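Local coordinates for protein homocysteine S-methyltransferase (PDB 5DMM) that catalyses zinc-dependent methyl transfer from S-methylmethionine, or less efficiently S-adenosylmethionine, to homocysteine, yielding methionine, at residues A[20-30]-A[50-58]; A[40-48]-A[91-99]. All coordinates share one frame; numbering follows the deposited sequence.

Contact 1. Residues A[20-30]-A[50-58]; sequences DGAMATELEAR and LIREVHLDY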
ATOM      1  N   ASP A  20      -0.293  -8.188   2.750  1.00 13.61           N
ATOM      2  CA  ASP A  20       0.070  -8.347   4.146  1.00 16.04           C
ATOM      3  C   ASP A  20      -0.888  -7.534   4.995  1.00 16.14           C
ATOM      4  O   ASP A  20      -1.950  -7.130   4.526  1.00 18.89           O
ATOM      5  CB  ASP A  20       1.527  -7.917   4.389  1.00 13.13           C
ATOM      6  CG  ASP A  20       1.780  -6.461   4.045  1.00 17.66           C
ATOM      7  OD1 ASP A  20       0.877  -5.776   3.511  1.00 18.64           O
ATOM      8  OD2 ASP A  20       2.910  -5.998   4.308  1.00 16.35           O
ATOM      9  N   GLY A  21      -0.500  -7.282   6.237  1.00 17.13           N
ATOM     10  CA  GLY A  21      -1.308  -6.483   7.140  1.00 14.80           C
ATOM     11  C   GLY A  21      -0.458  -5.417   7.802  1.00 17.27           C
ATOM     12  O   GLY A  21       0.651  -5.133   7.343  1.00 18.90           O
ATOM     13  N   ALA A  22      -0.950  -4.861   8.906  1.00 17.78           N
ATOM     14  CA  ALA A  22      -0.266  -3.747   9.558  1.00 18.74           C
ATOM     15  C   ALA A  22       1.114  -4.129  10.109  1.00 17.43           C
ATOM     16  O   ALA A  22       1.331  -5.227  10.626  1.00 17.04           O
ATOM     17  CB  ALA A  22      -1.141  -3.176  10.675  1.00 21.48           C
ATOM     18  N   MET A  23       2.036  -3.183  10.004  1.00 18.91           N
ATOM     19  CA  MET A  23       3.398  -3.318  10.498  1.00 18.15           C
ATOM     20  C   MET A  23       3.436  -2.947  11.980  1.00 23.69           C
ATOM     21  O   MET A  23       4.067  -3.634  12.790  1.00 20.75           O
ATOM     22  CB  MET A  23       4.327  -2.424   9.650  1.00 23.63           C
ATOM     23  CG  MET A  23       5.752  -2.216  10.136  1.00 24.64           C
ATOM     24  SD  MET A  23       6.706  -3.737  10.214  1.00 24.56           S
ATOM     25  CE  MET A  23       6.868  -4.223   8.492  1.00 20.78           C
ATOM     26  N   ALA A  24       2.719  -1.882  12.328  1.00 21.21           N
ATOM     27  CA  ALA A  24       2.781  -1.282  13.667  1.00 29.32           C
ATOM     28  C   ALA A  24       2.398  -2.232  14.800  1.00 29.64           C
ATOM     29  O   ALA A  24       3.080  -2.275  15.828  1.00 27.04           O
ATOM     30  CB  ALA A  24       1.891  -0.048  13.717  1.00 28.83           C
ATOM     31  N   THR A  25       1.300  -2.969  14.617  1.00 26.17           N
ATOM     32  CA  THR A  25       0.826  -3.919  15.628  1.00 29.43           C
ATOM     33  C   THR A  25       1.927  -4.886  16.032  1.00 26.81           C
ATOM     34  O   THR A  25       2.171  -5.121  17.216  1.00 23.01           O
ATOM     35  CB  THR A  25      -0.383  -4.741  15.124  1.00 30.17           C
ATOM     36  OG1 THR A  25      -0.083  -5.298  13.836  1.00 24.67           O
ATOM     37  CG2 THR A  25      -1.613  -3.873  15.005  1.00 29.46           C
ATOM     38  N   GLU A  26       2.591  -5.431  15.024  1.00 24.93           N
ATOM     39  CA  GLU A  26       3.610  -6.443  15.217  1.00 21.17           C
ATOM     40  C   GLU A  26       4.872  -5.871  15.846  1.00 23.35           C
ATOM     41  O   GLU A  26       5.498  -6.521  16.675  1.00 21.90           O
ATOM     42  CB  GLU A  26       3.934  -7.113  13.882  1.00 25.55           C
ATOM     43  CG  GLU A  26       3.008  -8.280  13.559  1.00 29.50           C
ATOM     44  CD  GLU A  26       3.571  -9.608  14.039  1.00 28.26           C
ATOM     45  OE1 GLU A  26       4.815  -9.726  14.137  1.00 30.36           O
ATOM     46  OE2 GLU A  26       2.781 -10.536  14.316  1.00 24.42           O
ATOM     47  N   LEU A  27       5.248  -4.661  15.449  1.00 20.25           N
ATOM     48  CA  LEU A  27       6.437  -4.032  16.038  1.00 18.16           C
ATOM     49  C   LEU A  27       6.211  -3.723  17.509  1.00 22.65           C
ATOM     50  O   LEU A  27       7.091  -3.950  18.352  1.00 22.53           O
ATOM     51  CB  LEU A  27       6.800  -2.757  15.283  1.00 20.91           C
ATOM     52  CG  LEU A  27       7.337  -2.954  13.870  1.00 22.70           C
ATOM     53  CD1 LEU A  27       7.621  -1.598  13.207  1.00 18.10           C
ATOM     54  CD2 LEU A  27       8.614  -3.796  13.902  1.00 17.43           C
ATOM     55  N   GLU A  28       5.031  -3.198  17.817  1.00 20.21           N
ATOM     56  CA  GLU A  28       4.658  -2.924  19.200  1.00 26.11           C
ATOM     57  C   GLU A  28       4.623  -4.182  20.073  1.00 26.43           C
ATOM     58  O   GLU A  28       5.048  -4.152  21.236  1.00 22.02           O
ATOM     59  CB  GLU A  28       3.299  -2.229  19.241  1.00 31.12           C
ATOM     60  CG  GLU A  28       3.324  -0.823  18.682  1.00 35.34           C
ATOM     61  CD  GLU A  28       2.047  -0.078  18.978  1.00 46.31           C
ATOM     62  OE1 GLU A  28       0.991  -0.742  19.075  1.00 50.10           O
ATOM     63  OE2 GLU A  28       2.103   1.164  19.129  1.00 56.13           O
ATOM     64  N   ALA A  29       4.111  -5.281  19.523  1.00 25.39           N
ATOM     65  CA  ALA A  29       4.111  -6.553  20.242  1.00 22.95           C
ATOM     66  C   ALA A  29       5.536  -6.999  20.582  1.00 23.55           C
ATOM     67  O   ALA A  29       5.759  -7.664  21.590  1.00 23.14           O
ATOM     68  CB  ALA A  29       3.404  -7.631  19.424  1.00 21.43           C
ATOM     69  N   ARG A  30       6.496  -6.624  19.738  1.00 22.59           N
ATOM     70  CA  ARG A  30       7.887  -7.009  19.935  1.00 22.52           C
ATOM     71  C   ARG A  30       8.644  -5.983  20.777  1.00 25.02           C
ATOM     72  O   ARG A  30       9.854  -6.094  20.959  1.00 27.72           O
ATOM     73  CB  ARG A  30       8.571  -7.224  18.578  1.00 21.93           C
ATOM     74  CG  ARG A  30       7.951  -8.408  17.793  1.00 24.73           C
ATOM     75  CD  ARG A  30       8.573  -8.643  16.412  1.00 30.64           C
ATOM     76  NE  ARG A  30       7.735  -9.511  15.573  1.00 34.52           N
ATOM     77  CZ  ARG A  30       7.949 -10.812  15.370  1.00 31.45           C
ATOM     78  NH1 ARG A  30       8.986 -11.414  15.930  1.00 31.46           N
ATOM     79  NH2 ARG A  30       7.124 -11.512  14.603  1.00 33.40           N
ATOM     80  N   LEU A  50      13.702  -5.986  13.129  1.00 19.40           N
ATOM     81  CA  LEU A  50      12.333  -6.279  13.545  1.00 17.73           C
ATOM     82  C   LEU A  50      11.373  -6.065  12.377  1.00 18.74           C
ATOM     83  O   LEU A  50      10.418  -6.807  12.228  1.00 14.48           O
ATOM     84  CB  LEU A  50      11.914  -5.430  14.745  1.00 23.07           C
ATOM     85  CG  LEU A  50      12.646  -5.740  16.058  1.00 24.66           C
ATOM     86  CD1 LEU A  50      12.116  -4.855  17.165  1.00 24.50           C
ATOM     87  CD2 LEU A  50      12.499  -7.218  16.434  1.00 23.10           C
ATOM     88  N   ILE A  51      11.636  -5.063  11.546  1.00 16.09           N
ATOM     89  CA  ILE A  51      10.818  -4.847  10.346  1.00 17.50           C
ATOM     90  C   ILE A  51      10.926  -6.044   9.397  1.00 15.30           C
ATOM     91  O   ILE A  51       9.920  -6.529   8.852  1.00 15.07           O
ATOM     92  CB  ILE A  51      11.230  -3.542   9.631  1.00 15.59           C
ATOM     93  CG1 ILE A  51      10.793  -2.333  10.466  1.00 17.88           C
ATOM     94  CG2 ILE A  51      10.622  -3.463   8.229  1.00 15.83           C
ATOM     95  CD1 ILE A  51      11.258  -0.983   9.873  1.00 17.92           C
ATOM     96  N   ARG A  52      12.150  -6.523   9.205  1.00 17.56           N
ATOM     97  CA  ARG A  52      12.388  -7.700   8.378  1.00 15.69           C
ATOM     98  C   ARG A  52      11.659  -8.922   8.951  1.00 18.33           C
ATOM     99  O   ARG A  52      11.072  -9.710   8.199  1.00 19.19           O
ATOM    100  CB  ARG A  52      13.893  -7.969   8.273  1.00 21.55           C
ATOM    101  CG  ARG A  52      14.298  -9.175   7.440  1.00 20.83           C
ATOM    102  CD  ARG A  52      15.653  -9.706   7.937  1.00 28.77           C
ATOM    103  NE  ARG A  52      15.498 -10.315   9.265  1.00 37.51           N
ATOM    104  CZ  ARG A  52      16.348 -10.182  10.285  1.00 41.25           C
ATOM    105  NH1 ARG A  52      17.457  -9.461  10.166  1.00 41.49           N
ATOM    106  NH2 ARG A  52      16.085 -10.779  11.440  1.00 42.96           N
ATOM    107  N   GLU A  53      11.690  -9.067  10.276  1.00 19.09           N
ATOM    108  CA  GLU A  53      11.011 -10.179  10.940  1.00 17.63           C
ATOM    109  C   GLU A  53       9.497 -10.126  10.705  1.00 18.52           C
ATOM    110  O   GLU A  53       8.852 -11.154  10.485  1.00 19.56           O
ATOM    111  CB  GLU A  53      11.327 -10.177  12.439  1.00 21.72           C
ATOM    112  CG  GLU A  53      12.740 -10.670  12.751  1.00 26.34           C
ATOM    113  CD  GLU A  53      13.088 -10.641  14.241  1.00 34.42           C
ATOM    114  OE1 GLU A  53      12.157 -10.693  15.076  1.00 43.64           O
ATOM    115  OE2 GLU A  53      14.299 -10.564  14.571  1.00 34.94           O
ATOM    116  N   VAL A  54       8.923  -8.928  10.759  1.00 16.56           N
ATOM    117  CA  VAL A  54       7.485  -8.804  10.541  1.00 17.13           C
ATOM    118  C   VAL A  54       7.116  -9.152   9.100  1.00 15.73           C
ATOM    119  O   VAL A  54       6.102  -9.821   8.861  1.00 14.30           O
ATOM    120  CB  VAL A  54       6.978  -7.391  10.875  1.00 16.44           C
ATOM    121  CG1 VAL A  54       5.505  -7.264  10.466  1.00 17.73           C
ATOM    122  CG2 VAL A  54       7.152  -7.111  12.361  1.00 17.30           C
ATOM    123  N   HIS A  55       7.932  -8.718   8.141  1.00 15.00           N
ATOM    124  CA  HIS A  55       7.675  -9.090   6.746  1.00 17.99           C
ATOM    125  C   HIS A  55       7.720 -10.621   6.599  1.00 16.00           C
ATOM    126  O   HIS A  55       6.880 -11.231   5.931  1.00 14.66           O
ATOM    127  CB  HIS A  55       8.689  -8.438   5.799  1.00 17.43           C
ATOM    128  CG  HIS A  55       8.499  -6.962   5.609  1.00 16.38           C
ATOM    129  ND1 HIS A  55       7.291  -6.403   5.252  1.00 15.94           N
ATOM    130  CD2 HIS A  55       9.378  -5.934   5.700  1.00 14.80           C
ATOM    131  CE1 HIS A  55       7.434  -5.092   5.135  1.00 15.46           C
ATOM    132  NE2 HIS A  55       8.689  -4.784   5.397  1.00 13.87           N
ATOM    133  N   LEU A  56       8.698 -11.243   7.248  1.00 16.98           N
ATOM    134  CA  LEU A  56       8.830 -12.697   7.185  1.00 17.25           C
ATOM    135  C   LEU A  56       7.608 -13.365   7.819  1.00 18.91           C
ATOM    136  O   LEU A  56       7.081 -14.350   7.298  1.00 17.44           O
ATOM    137  CB  LEU A  56      10.115 -13.150   7.880  1.00 17.76           C
ATOM    138  CG  LEU A  56      10.318 -14.664   7.992  1.00 20.45           C
ATOM    139  CD1 LEU A  56      10.381 -15.310   6.608  1.00 20.84           C
ATOM    140  CD2 LEU A  56      11.574 -14.978   8.816  1.00 20.03           C
ATOM    141  N   ASP A  57       7.161 -12.808   8.938  1.00 15.91           N
ATOM    142  CA  ASP A  57       5.939 -13.248   9.617  1.00 19.28           C
ATOM    143  C   ASP A  57       4.721 -13.279   8.681  1.00 18.50           C
ATOM    144  O   ASP A  57       3.925 -14.234   8.671  1.00 17.33           O
ATOM    145  CB  ASP A  57       5.664 -12.307  10.789  1.00 20.56           C
ATOM    146  CG  ASP A  57       4.907 -12.963  11.908  1.00 33.62           C
ATOM    147  OD1 ASP A  57       4.028 -13.814  11.632  1.00 36.48           O
ATOM    148  OD2 ASP A  57       5.195 -12.614  13.075  1.00 38.57           O
ATOM    149  N   TYR A  58       4.569 -12.219   7.898  1.00 16.60           N
ATOM    150  CA  TYR A  58       3.429 -12.143   6.989  1.00 17.15           C
ATOM    151  C   TYR A  58       3.571 -13.118   5.819  1.00 17.40           C
ATOM    152  O   TYR A  58       2.581 -13.719   5.401  1.00 17.67           O
ATOM    153  CB  TYR A  58       3.238 -10.708   6.472  1.00 15.29           C
ATOM    154  CG  TYR A  58       2.436  -9.841   7.424  1.00 13.17           C
ATOM    155  CD1 TYR A  58       1.091 -10.116   7.666  1.00 15.47           C
ATOM    156  CD2 TYR A  58       3.016  -8.741   8.072  1.00 15.57           C
ATOM    157  CE1 TYR A  58       0.343  -9.346   8.515  1.00 14.50           C
ATOM    158  CE2 TYR A  58       2.262  -7.951   8.943  1.00 16.53           C
ATOM    159  CZ  TYR A  58       0.919  -8.279   9.161  1.00 16.88           C
ATOM    160  OH  TYR A  58       0.122  -7.536   9.997  1.00 14.54           O
TER
HETATM  161  O   HOH W   1       4.806  -7.678   5.094  1.00 17.56           O
HETATM  162  O   HOH W   2       2.925 -13.700  14.053  1.00 25.73           O

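Contact 2. Residues A[40-48]-A[91-99]; sequences SAKVLVENP and LIGKSVELA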
ATOM      1  N   SER A  40       9.043   5.330  11.510  1.00 22.94           N
ATOM      2  CA  SER A  40       9.823   4.508  10.581  1.00 19.28           C
ATOM      3  C   SER A  40      11.293   4.947  10.503  1.00 22.06           C
ATOM      4  O   SER A  40      12.175   4.114  10.332  1.00 22.95           O
ATOM      5  CB  SER A  40       9.187   4.516   9.182  1.00 22.50           C
ATOM      6  OG  SER A  40       9.023   5.832   8.690  1.00 23.89           O
ATOM      7  N   ALA A  41      11.559   6.243  10.648  1.00 22.25           N
ATOM      8  CA  ALA A  41      12.929   6.734  10.588  1.00 22.11           C
ATOM      9  C   ALA A  41      13.758   6.162  11.739  1.00 23.20           C
ATOM     10  O   ALA A  41      14.927   5.821  11.560  1.00 23.79           O
ATOM     11  CB  ALA A  41      12.956   8.261  10.613  1.00 22.87           C
ATOM     12  N   LYS A  42      13.140   6.044  12.911  1.00 19.81           N
ATOM     13  CA  LYS A  42      13.822   5.491  14.067  1.00 20.31           C
ATOM     14  C   LYS A  42      13.989   3.989  13.929  1.00 18.87           C
ATOM     15  O   LYS A  42      15.081   3.460  14.095  1.00 20.74           O
ATOM     16  CB  LYS A  42      13.072   5.804  15.362  1.00 24.07           C
ATOM     17  CG  LYS A  42      13.786   5.247  16.600  1.00 25.08           C
ATOM     18  CD  LYS A  42      13.099   5.629  17.898  1.00 33.61           C
ATOM     19  CE  LYS A  42      11.968   4.665  18.227  1.00 41.47           C
ATOM     20  NZ  LYS A  42      11.284   5.011  19.511  1.00 46.41           N
ATOM     21  N   VAL A  43      12.903   3.290  13.623  1.00 18.71           N
ATOM     22  CA  VAL A  43      12.970   1.828  13.583  1.00 19.61           C
ATOM     23  C   VAL A  43      13.846   1.330  12.433  1.00 18.03           C
ATOM     24  O   VAL A  43      14.554   0.331  12.575  1.00 19.48           O
ATOM     25  CB  VAL A  43      11.562   1.202  13.481  1.00 18.23           C
ATOM     26  CG1 VAL A  43      11.645  -0.323  13.433  1.00 19.33           C
ATOM     27  CG2 VAL A  43      10.716   1.634  14.674  1.00 20.75           C
ATOM     28  N   LEU A  44      13.827   2.028  11.298  1.00 17.79           N
ATOM     29  CA  LEU A  44      14.646   1.614  10.161  1.00 17.77           C
ATOM     30  C   LEU A  44      16.127   1.726  10.508  1.00 20.27           C
ATOM     31  O   LEU A  44      16.961   0.967  10.012  1.00 19.32           O
ATOM     32  CB  LEU A  44      14.324   2.452   8.922  1.00 15.65           C
ATOM     33  CG  LEU A  44      13.083   2.013   8.141  1.00 19.07           C
ATOM     34  CD1 LEU A  44      12.730   3.087   7.108  1.00 17.16           C
ATOM     35  CD2 LEU A  44      13.337   0.688   7.452  1.00 20.26           C
ATOM     36  N   VAL A  45      16.438   2.664  11.385  1.00 16.85           N
ATOM     37  CA  VAL A  45      17.809   2.855  11.838  1.00 22.14           C
ATOM     38  C   VAL A  45      18.156   1.944  13.019  1.00 21.50           C
ATOM     39  O   VAL A  45      19.157   1.225  12.988  1.00 24.04           O
ATOM     40  CB  VAL A  45      18.057   4.325  12.213  1.00 19.64           C
ATOM     41  CG1 VAL A  45      19.364   4.481  12.989  1.00 24.47           C
ATOM     42  CG2 VAL A  45      18.074   5.201  10.944  1.00 18.90           C
ATOM     43  N   GLU A  46      17.314   1.940  14.044  1.00 21.07           N
ATOM     44  CA  GLU A  46      17.680   1.294  15.305  1.00 22.94           C
ATOM     45  C   GLU A  46      17.288  -0.181  15.399  1.00 23.80           C
ATOM     46  O   GLU A  46      17.966  -0.967  16.059  1.00 23.12           O
ATOM     47  CB  GLU A  46      17.072   2.077  16.468  1.00 24.44           C
ATOM     48  CG  GLU A  46      17.627   3.498  16.569  1.00 30.59           C
ATOM     49  CD  GLU A  46      17.024   4.298  17.710  1.00 39.62           C
ATOM     50  OE1 GLU A  46      16.323   3.697  18.550  1.00 45.92           O
ATOM     51  OE2 GLU A  46      17.250   5.529  17.769  1.00 44.66           O
ATOM     52  N   ASN A  47      16.197  -0.564  14.743  1.00 22.50           N
ATOM     53  CA  ASN A  47      15.760  -1.961  14.766  1.00 21.26           C
ATOM     54  C   ASN A  47      15.273  -2.486  13.407  1.00 21.99           C
ATOM     55  O   ASN A  47      14.166  -3.021  13.309  1.00 20.66           O
ATOM     56  CB  ASN A  47      14.653  -2.143  15.815  1.00 21.59           C
ATOM     57  CG  ASN A  47      15.192  -2.135  17.235  1.00 33.51           C
ATOM     58  OD1 ASN A  47      14.987  -1.176  17.986  1.00 36.56           O
ATOM     59  ND2 ASN A  47      15.901  -3.195  17.601  1.00 26.51           N
ATOM     60  N   PRO A  48      16.104  -2.365  12.363  1.00 21.61           N
ATOM     61  CA  PRO A  48      15.620  -2.801  11.050  1.00 21.14           C
ATOM     62  C   PRO A  48      15.345  -4.301  11.012  1.00 23.16           C
ATOM     63  O   PRO A  48      14.544  -4.755  10.195  1.00 21.69           O
ATOM     64  CB  PRO A  48      16.769  -2.428  10.106  1.00 21.48           C
ATOM     65  CG  PRO A  48      17.973  -2.381  10.985  1.00 22.25           C
ATOM     66  CD  PRO A  48      17.481  -1.843  12.289  1.00 19.87           C
ATOM     67  N   LEU A  91      16.790   5.682   3.574  1.00 13.43           N
ATOM     68  CA  LEU A  91      15.896   4.975   4.480  1.00 12.99           C
ATOM     69  C   LEU A  91      14.727   4.382   3.701  1.00 13.57           C
ATOM     70  O   LEU A  91      14.257   3.285   4.009  1.00 14.68           O
ATOM     71  CB  LEU A  91      15.382   5.901   5.577  1.00 14.21           C
ATOM     72  CG  LEU A  91      16.464   6.354   6.555  1.00 17.03           C
ATOM     73  CD1 LEU A  91      15.858   7.188   7.659  1.00 19.27           C
ATOM     74  CD2 LEU A  91      17.146   5.140   7.138  1.00 18.24           C
ATOM     75  N   ILE A  92      14.269   5.110   2.690  1.00 13.82           N
ATOM     76  CA  ILE A  92      13.189   4.603   1.848  1.00 13.08           C
ATOM     77  C   ILE A  92      13.655   3.329   1.157  1.00 15.16           C
ATOM     78  O   ILE A  92      12.941   2.309   1.149  1.00 16.92           O
ATOM     79  CB  ILE A  92      12.741   5.656   0.824  1.00 14.36           C
ATOM     80  CG1 ILE A  92      12.058   6.825   1.547  1.00 13.37           C
ATOM     81  CG2 ILE A  92      11.805   5.038  -0.214  1.00 14.40           C
ATOM     82  CD1 ILE A  92      12.059   8.105   0.748  1.00 16.67           C
ATOM     83  N   GLY A  93      14.862   3.378   0.602  1.00 14.72           N
ATOM     84  CA  GLY A  93      15.437   2.223  -0.062  1.00 14.74           C
ATOM     85  C   GLY A  93      15.616   1.050   0.891  1.00 15.62           C
ATOM     86  O   GLY A  93      15.372  -0.112   0.527  1.00 15.86           O
ATOM     87  N   LYS A  94      16.033   1.356   2.114  1.00 16.97           N
ATOM     88  CA  LYS A  94      16.192   0.347   3.156  1.00 16.49           C
ATOM     89  C   LYS A  94      14.886  -0.404   3.441  1.00 14.97           C
ATOM     90  O   LYS A  94      14.909  -1.605   3.700  1.00 16.52           O
ATOM     91  CB  LYS A  94      16.694   0.991   4.441  1.00 16.68           C
ATOM     92  CG  LYS A  94      16.919   0.007   5.576  1.00 21.60           C
ATOM     93  CD  LYS A  94      18.103  -0.902   5.294  1.00 27.26           C
ATOM     94  CE  LYS A  94      18.635  -1.535   6.576  1.00 34.40           C
ATOM     95  NZ  LYS A  94      19.229  -0.522   7.491  1.00 36.70           N
ATOM     96  N   SER A  95      13.761   0.305   3.377  1.00 15.01           N
ATOM     97  CA  SER A  95      12.463  -0.315   3.651  1.00 14.56           C
ATOM     98  C   SER A  95      12.175  -1.414   2.629  1.00 14.98           C
ATOM     99  O   SER A  95      11.553  -2.427   2.965  1.00 15.77           O
ATOM    100  CB  SER A  95      11.332   0.732   3.667  1.00 17.19           C
ATOM    101  OG  SER A  95      10.925   1.123   2.362  1.00 15.86           O
ATOM    102  N   VAL A  96      12.645  -1.212   1.397  1.00 16.49           N
ATOM    103  CA  VAL A  96      12.514  -2.194   0.322  1.00 17.16           C
ATOM    104  C   VAL A  96      13.492  -3.333   0.530  1.00 17.11           C
ATOM    105  O   VAL A  96      13.148  -4.495   0.371  1.00 15.76           O
ATOM    106  CB  VAL A  96      12.773  -1.578  -1.065  1.00 15.16           C
ATOM    107  CG1 VAL A  96      12.531  -2.629  -2.180  1.00 15.89           C
ATOM    108  CG2 VAL A  96      11.875  -0.372  -1.284  1.00 15.12           C
ATOM    109  N   GLU A  97      14.720  -2.987   0.892  1.00 15.67           N
ATOM    110  CA  GLU A  97      15.754  -3.980   1.124  1.00 17.25           C
ATOM    111  C   GLU A  97      15.329  -4.987   2.198  1.00 15.36           C
ATOM    112  O   GLU A  97      15.538  -6.186   2.042  1.00 17.53           O
ATOM    113  CB  GLU A  97      17.061  -3.282   1.523  1.00 20.39           C
ATOM    114  CG  GLU A  97      18.242  -4.199   1.740  1.00 27.23           C
ATOM    115  CD  GLU A  97      19.442  -3.447   2.315  1.00 38.58           C
ATOM    116  OE1 GLU A  97      19.681  -2.287   1.902  1.00 42.40           O
ATOM    117  OE2 GLU A  97      20.132  -4.002   3.202  1.00 50.25           O
ATOM    118  N   LEU A  98      14.721  -4.498   3.276  1.00 15.17           N
ATOM    119  CA  LEU A  98      14.334  -5.378   4.383  1.00 17.40           C
ATOM    120  C   LEU A  98      13.217  -6.320   3.963  1.00 16.08           C
ATOM    121  O   LEU A  98      13.187  -7.474   4.386  1.00 14.34           O
ATOM    122  CB  LEU A  98      13.900  -4.571   5.604  1.00 15.64           C
ATOM    123  CG  LEU A  98      15.009  -3.769   6.286  1.00 15.28           C
ATOM    124  CD1 LEU A  98      14.406  -2.785   7.276  1.00 18.61           C
ATOM    125  CD2 LEU A  98      15.964  -4.735   7.005  1.00 18.95           C
ATOM    126  N   ALA A  99      12.304  -5.844   3.121  1.00 14.82           N
ATOM    127  CA  ALA A  99      11.249  -6.728   2.632  1.00 16.11           C
ATOM    128  C   ALA A  99      11.832  -7.760   1.665  1.00 16.01           C
ATOM    129  O   ALA A  99      11.414  -8.924   1.653  1.00 16.55           O
ATOM    130  CB  ALA A  99      10.118  -5.919   1.950  1.00 14.21           C
TER

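Contact 1. Residues A[20-30]-A[50-58]
Tyr58 lies flat against the chain at Asp20 and Gly21, and its hydroxyl continues past them to the next residue. CB of Asp20 stands over the ring face, 4.1 Å from the centroid of Tyr58, and N of Gly21 lies above the same ring, offset toward its rim. At the ring edge Tyr58 OH donates to Ala22 O at 2.7 Å, meeting the carbonyl at 126° and tilted 24° from its plane. A phenylalanine here would probably leave Ala22 O without this donor and the loop at Ala22 less firmly held.

Met23 illustrates how a bent chain can reach a ring: its CG is anti to the backbone N (chi1 169°), and two further bends bring CE over the face of His55, 3.7 Å from the centroid, while SD rests on Val54 CB. In the plane of the imidazole, water 1 joins ND1 of His55 to OD2 of Asp20, which also accepts from Ile67 N.

Farther along helix 24-29, Glu26 CB and Leu27 CD2 pack on Val54 CG2. Above this apolar layer Arg30 grips OE1 of Glu26 side-on through NE and NH2, all nearly coplanar, and NH2 also forms a salt bridge with Asp57 OD2 at 2.7 Å. Glu53 OE1 lies well out of the guanidinium plane and contributes charge alone. The guanidinium probably offsets the closeness of the Glu26 and Asp57 carboxylates.

The pairing joins the loop after the first strand, and helix 24-29 that follows it, to helix 48-61 of the TIM barrel, beside the homocysteine pocket.

Contact 2. Residues A[40-48]-A[91-99]
Leu44 enters helix 91-99 as a knob into a hole, with Leu91, Lys94, Ser95 and Leu98 around it. Its two methyls divide the work: CD1 lies against the backbone of Leu91, 3.5 Å from Leu91 O, while CD2 reaches Leu98 CD1 at 3.6 Å and passes over CA of Ser95. With CG anti to the carbonyl carbon (chi1 -81°), the Leu44 branch is carried across into the neighbouring helix.

Other apolar contacts extend the interface on both sides of the knob. At one end Leu91 spreads its methyls, CD1 beside Ala41 CA and CD2 against Val45 CG2 at 3.9 Å. At the other, the ring of Pro48 meets the isopropyl end of Leu98, CB to CD1 being 3.7 Å, and both Leu98 methyls also lie close to Pro48 O.

Polar groups play a smaller part, and no hydrogen bond crosses between the segments. Lys94 bends at chi2 and chi4, laying CG beside Leu44 CD2 and bringing NZ to 3.7 Å from Leu44 O. That carbonyl is buried without a hydrogen-bonding partner, although the ammonium charge may ease its burial. Ser95 turns its hydroxyl back into its own helix, where OG donates to Ile92 O at 2.6 Å.

The short helical segments cross at 59° with their axes 10.2 Å apart. Phe78 of helix 75-78 touches both Ala41 and Leu91, Ile51 of helix 48-61 packs on Leu44, and Ile92 faces helix 143-159, so helix 85-109 is held between neighbours in the helical layer outside the parallel strands.

Helix 48-61 couples the two contacts, whose centres lie about 12 Å apart. In contact 1 it receives the 20-30 segment, and Ile51 and His55, which meet Met23 there, also reach the two helices of contact 2: Ile51 CD1 is 3.6 Å from Leu44 CD2, and His55 CD2 is 3.7 Å from Ala99 CA. Their relation to the pocket differs. The side chain of Asp20 is about 6 Å from the bound homocysteine, and that of Ala22 about 6 Å from that of Cys295, a zinc ligand, whereas contact 2 is more remote, with the side chain of Ser95 about 9 Å from homocysteine. Packing thus runs from the pocket's border into the surrounding helices.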